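Local coordinates for protein glucosidase (Croceicoccus marinus, PDB 5Z3K) that probably hydrolyses O-glycosidic bonds as a family 39 glycoside hydrolase, acting as a beta-glucosidase in a deep-sea bacterium, at residues G351-R363 and T369-D381. Numbering follows the deposited sequence.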
loop_
_atom_site.group_PDB
_atom_site.type_symbol
_atom_site.label_atom_id
_atom_site.label_comp_id
_atom_site.label_asym_id
_atom_site.label_seq_id
_atom_site.Cartn_x
_atom_site.Cartn_y
_atom_site.Cartn_z
ATOM N N GLY A 351 6.089 25.476 1.135
ATOM C CA GLY A 351 5.660 25.946 2.434
ATOM C C GLY A 351 5.267 24.857 3.398
ATOM O O GLY A 351 5.043 25.155 4.577
ATOM N N GLY A 352 5.176 23.601 2.964
ATOM C CA GLY A 352 4.956 22.514 3.892
ATOM C C GLY A 352 6.204 22.294 4.718
ATOM O O GLY A 352 7.221 22.969 4.553
ATOM N N ASP A 353 6.134 21.330 5.627
ATOM C CA ASP A 353 7.316 21.005 6.422
ATOM C C ASP A 353 7.452 19.489 6.535
ATOM O O ASP A 353 6.620 18.726 6.022
ATOM C CB ASP A 353 7.265 21.718 7.791
ATOM C CG ASP A 353 6.142 21.216 8.684
ATOM O OD1 ASP A 353 5.880 19.997 8.700
ATOM O OD2 ASP A 353 5.526 22.038 9.397
ATOM N N ASP A 354 8.510 19.042 7.218
ATOM C CA ASP A 354 8.732 17.620 7.445
ATOM C C ASP A 354 8.370 17.190 8.867
ATOM O O ASP A 354 8.745 16.088 9.283
ATOM C CB ASP A 354 10.179 17.232 7.107
ATOM C CG ASP A 354 11.200 17.972 7.942
ATOM O OD1 ASP A 354 10.800 18.736 8.845
ATOM O OD2 ASP A 354 12.416 17.799 7.690
ATOM N N ASN A 355 7.637 18.031 9.609
ATOM C CA ASN A 355 7.169 17.732 10.961
ATOM C C ASN A 355 5.667 17.478 11.020
ATOM O O ASN A 355 5.037 17.703 12.057
ATOM C CB ASN A 355 7.500 18.860 11.931
ATOM C CG ASN A 355 8.794 19.533 11.613
ATOM O OD1 ASN A 355 8.810 20.672 11.146
ATOM N ND2 ASN A 355 9.894 18.842 11.862
ATOM N N GLY A 356 5.076 17.036 9.920
ATOM C CA GLY A 356 3.697 16.593 9.934
ATOM C C GLY A 356 2.719 17.505 9.224
ATOM O O GLY A 356 1.547 17.122 9.075
ATOM N N PHE A 357 3.135 18.695 8.782
ATOM C CA PHE A 357 2.272 19.544 7.957
ATOM C C PHE A 357 2.679 19.316 6.505
ATOM O O PHE A 357 3.480 20.054 5.929
ATOM C CB PHE A 357 2.337 21.017 8.350
ATOM C CG PHE A 357 1.240 21.840 7.726
ATOM C CD1 PHE A 357 -0.036 21.843 8.272
ATOM C CD2 PHE A 357 1.473 22.576 6.570
ATOM C CE1 PHE A 357 -1.065 22.576 7.692
ATOM C CE2 PHE A 357 0.451 23.321 5.984
ATOM C CZ PHE A 357 -0.821 23.318 6.542
ATOM N N ALA A 358 2.106 18.274 5.909
ATOM C CA ALA A 358 2.540 17.762 4.613
ATOM C C ALA A 358 1.577 18.212 3.527
ATOM O O ALA A 358 0.363 18.204 3.729
ATOM C CB ALA A 358 2.605 16.237 4.644
ATOM N N ALA A 359 2.118 18.591 2.375
ATOM C CA ALA A 359 1.289 19.078 1.289
ATOM C C ALA A 359 1.839 18.564 -0.033
ATOM O O ALA A 359 3.047 18.366 -0.191
ATOM C CB ALA A 359 1.211 20.614 1.298
ATOM N N LEU A 360 0.928 18.366 -0.986
ATOM C CA LEU A 360 1.226 17.734 -2.260
ATOM C C LEU A 360 0.247 18.273 -3.291
ATOM O O LEU A 360 -0.945 18.422 -3.001
ATOM C CB LEU A 360 1.116 16.202 -2.144
ATOM C CG LEU A 360 1.348 15.346 -3.390
ATOM C CD1 LEU A 360 2.780 15.448 -3.887
ATOM C CD2 LEU A 360 0.999 13.877 -3.113
ATOM N N ALA A 361 0.740 18.564 -4.494
ATOM C CA ALA A 361 -0.116 19.153 -5.516
ATOM C C ALA A 361 0.114 18.482 -6.863
ATOM O O ALA A 361 1.236 18.102 -7.203
ATOM C CB ALA A 361 0.131 20.662 -5.644
ATOM N N GLY A 362 -0.955 18.378 -7.652
ATOM C CA GLY A 362 -0.846 17.761 -8.962
ATOM C C GLY A 362 -2.020 18.149 -9.835
ATOM O O GLY A 362 -3.015 18.710 -9.367
ATOM N N ARG A 363 -1.895 17.869 -11.129
ATOM C CA ARG A 363 -2.999 18.147 -12.046
ATOM C C ARG A 363 -3.227 16.958 -12.971
ATOM O O ARG A 363 -2.313 16.177 -13.244
ATOM C CB ARG A 363 -2.765 19.429 -12.863
ATOM C CG ARG A 363 -1.576 19.407 -13.779
ATOM C CD ARG A 363 -1.506 20.693 -14.594
ATOM N NE ARG A 363 -0.552 20.560 -15.690
ATOM C CZ ARG A 363 -0.006 21.576 -16.343
ATOM N NH1 ARG A 363 -0.308 22.824 -16.004
ATOM N NH2 ARG A 363 0.848 21.339 -17.332
ATOM N N THR A 369 -8.119 19.824 -14.013
ATOM C CA THR A 369 -8.339 19.598 -12.588
ATOM C C THR A 369 -7.010 19.721 -11.855
ATOM O O THR A 369 -6.067 18.995 -12.175
ATOM C CB THR A 369 -8.954 18.215 -12.333
ATOM O OG1 THR A 369 -10.222 18.108 -12.999
ATOM C CG2 THR A 369 -9.139 17.978 -10.840
ATOM N N ILE A 370 -6.940 20.631 -10.880
ATOM C CA ILE A 370 -5.806 20.742 -9.953
ATOM C C ILE A 370 -6.230 20.167 -8.606
ATOM O O ILE A 370 -7.318 20.490 -8.113
ATOM C CB ILE A 370 -5.377 22.212 -9.774
ATOM C CG1 ILE A 370 -5.362 22.982 -11.110
ATOM C CG2 ILE A 370 -4.088 22.314 -8.946
ATOM C CD1 ILE A 370 -4.351 22.517 -12.090
ATOM N N ARG A 371 -5.368 19.349 -7.985
ATOM C CA ARG A 371 -5.639 18.798 -6.655
ATOM C C ARG A 371 -4.519 19.171 -5.695
ATOM O O ARG A 371 -3.345 18.929 -5.989
ATOM C CB ARG A 371 -5.790 17.279 -6.698
ATOM C CG ARG A 371 -7.036 16.845 -7.436
ATOM C CD ARG A 371 -7.298 15.337 -7.371
ATOM N NE ARG A 371 -8.574 15.087 -8.030
ATOM C CZ ARG A 371 -8.789 14.168 -8.964
ATOM N NH1 ARG A 371 -7.814 13.352 -9.357
ATOM N NH2 ARG A 371 -10.003 14.062 -9.493
ATOM N N ILE A 372 -4.883 19.733 -4.544
ATOM C CA ILE A 372 -3.911 20.126 -3.522
ATOM C C ILE A 372 -4.307 19.443 -2.223
ATOM O O ILE A 372 -5.376 19.724 -1.661
ATOM C CB ILE A 372 -3.820 21.649 -3.336
ATOM C CG1 ILE A 372 -3.414 22.346 -4.642
ATOM C CG2 ILE A 372 -2.816 21.959 -2.228
ATOM C CD1 ILE A 372 -4.539 23.207 -5.259
ATOM N N LEU A 373 -3.455 18.538 -1.757
ATOM C CA LEU A 373 -3.712 17.713 -0.587
ATOM C C LEU A 373 -2.873 18.231 0.570
ATOM O O LEU A 373 -1.677 18.471 0.399
ATOM C CB LEU A 373 -3.356 16.256 -0.885
ATOM C CG LEU A 373 -3.539 15.291 0.279
ATOM C CD1 LEU A 373 -5.047 15.059 0.530
ATOM C CD2 LEU A 373 -2.855 13.986 -0.020
ATOM N N ILE A 374 -3.496 18.411 1.733
ATOM C CA ILE A 374 -2.839 18.951 2.914
ATOM C C ILE A 374 -3.196 18.089 4.112
ATOM O O ILE A 374 -4.381 17.886 4.398
ATOM C CB ILE A 374 -3.262 20.408 3.192
ATOM C CG1 ILE A 374 -3.028 21.302 1.975
ATOM C CG2 ILE A 374 -2.554 20.931 4.448
ATOM C CD1 ILE A 374 -3.779 22.629 2.062
ATOM N N SER A 375 -2.185 17.614 4.836
ATOM C CA SER A 375 -2.418 16.928 6.103
ATOM C C SER A 375 -1.696 17.671 7.210
ATOM O O SER A 375 -0.523 18.031 7.058
ATOM C CB SER A 375 -1.956 15.470 6.073
ATOM O OG SER A 375 -2.226 14.832 7.322
ATOM N N ASN A 376 -2.399 17.893 8.314
ATOM C CA ASN A 376 -1.836 18.494 9.517
ATOM C C ASN A 376 -1.778 17.398 10.577
ATOM O O ASN A 376 -2.769 17.132 11.264
ATOM C CB ASN A 376 -2.685 19.689 9.968
ATOM C CG ASN A 376 -1.988 20.535 11.012
ATOM O OD1 ASN A 376 -0.817 20.309 11.328
ATOM N ND2 ASN A 376 -2.695 21.520 11.546
ATOM N N TYR A 377 -0.620 16.751 10.695
ATOM C CA TYR A 377 -0.427 15.621 11.592
ATOM C C TYR A 377 0.638 15.947 12.633
ATOM O O TYR A 377 1.700 16.476 12.297
ATOM C CB TYR A 377 -0.008 14.353 10.818
ATOM C CG TYR A 377 0.336 13.226 11.763
ATOM C CD1 TYR A 377 -0.668 12.452 12.335
ATOM C CD2 TYR A 377 1.649 12.982 12.145
ATOM C CE1 TYR A 377 -0.370 11.450 13.223
ATOM C CE2 TYR A 377 1.956 11.983 13.051
ATOM C CZ TYR A 377 0.934 11.223 13.585
ATOM O OH TYR A 377 1.228 10.216 14.479
ATOM N N ALA A 378 0.381 15.581 13.889
ATOM C CA ALA A 378 1.323 15.826 14.978
ATOM C C ALA A 378 1.751 14.500 15.592
ATOM O O ALA A 378 0.904 13.725 16.049
ATOM C CB ALA A 378 0.699 16.735 16.043
ATOM N N ILE A 379 3.054 14.234 15.586
ATOM C CA ILE A 379 3.578 13.107 16.364
ATOM C C ILE A 379 3.262 13.347 17.836
ATOM O O ILE A 379 3.556 14.441 18.355
ATOM C CB ILE A 379 5.096 12.961 16.157
ATOM C CG1 ILE A 379 5.428 12.589 14.708
ATOM C CG2 ILE A 379 5.662 11.926 17.117
ATOM C CD1 ILE A 379 6.891 12.835 14.349
ATOM N N PRO A 380 2.657 12.400 18.547
ATOM C CA PRO A 380 2.378 12.628 19.972
ATOM C C PRO A 380 3.663 12.777 20.779
ATOM O O PRO A 380 4.699 12.179 20.464
ATOM C CB PRO A 380 1.588 11.378 20.385
ATOM C CG PRO A 380 0.987 10.873 19.088
ATOM C CD PRO A 380 2.024 11.166 18.043
ATOM N N ASP A 381 3.577 13.582 21.846
ATOM C CA ASP A 381 4.755 13.907 22.652
ATOM C C ASP A 381 5.512 12.665 23.097
ATOM O O ASP A 381 6.747 12.634 23.049
ATOM C CB ASP A 381 4.355 14.719 23.886
ATOM C CG ASP A 381 3.678 16.012 23.534
ATOM O OD1 ASP A 381 4.170 16.711 22.627
ATOM O OD2 ASP A 381 2.642 16.323 24.157
HETATM O O HOH W 1 4.828 16.144 14.237
#
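Asn355 and Gly356 open the contact with Tyr377 and Ile379: a water bridges Asn355 O to Ile379 N, and Gly356 O accepts from Tyr377 N at 2.7 Å. Gly356 has a positive phi (109°), and a beta carbon there would clash with Tyr377 O, so glycine suits the place. The preceding turn is pinned by Asp353, whose OD1 takes the backbone N-H groups of Asn355, in an Asx turn, and of Phe357 from opposite faces of the carboxylate. Phe357 has CG anti to its backbone N (chi1 -167°), and its ring runs alongside Ile374, Phe357 CZ lying 3.6 Å from Ile374 CG2. The Asn376 amide, held by ND2 bonds to Leu470 O and Tyr421 O, meets the same ring at its edge through CG, the two planes 80° apart. From Ala358 to Gly362 the chains form an antiparallel ladder, with paired bonds joining Ala358 to Ser375, Leu360 to Leu373 and Gly362 to Arg371. Ala359 and Ala361 project to the same side of the sheet as Phe357, where their small methyls touch Ile349 and Val11; Ala361 CB sits 4.1 Å from Ile372 CG1. Arg363 lays its CB 3.6 Å from Ile370 CD1, while its NE forms a salt bridge with Glu345. This hairpin lies within the mixed sheet beside the TIM barrel, between strands 345-350 and 474-482. Phe357, Ala361 and Ile374 pack on strand 6-13, whereas Leu360 and Leu373, on the other face, meet helix 329-341.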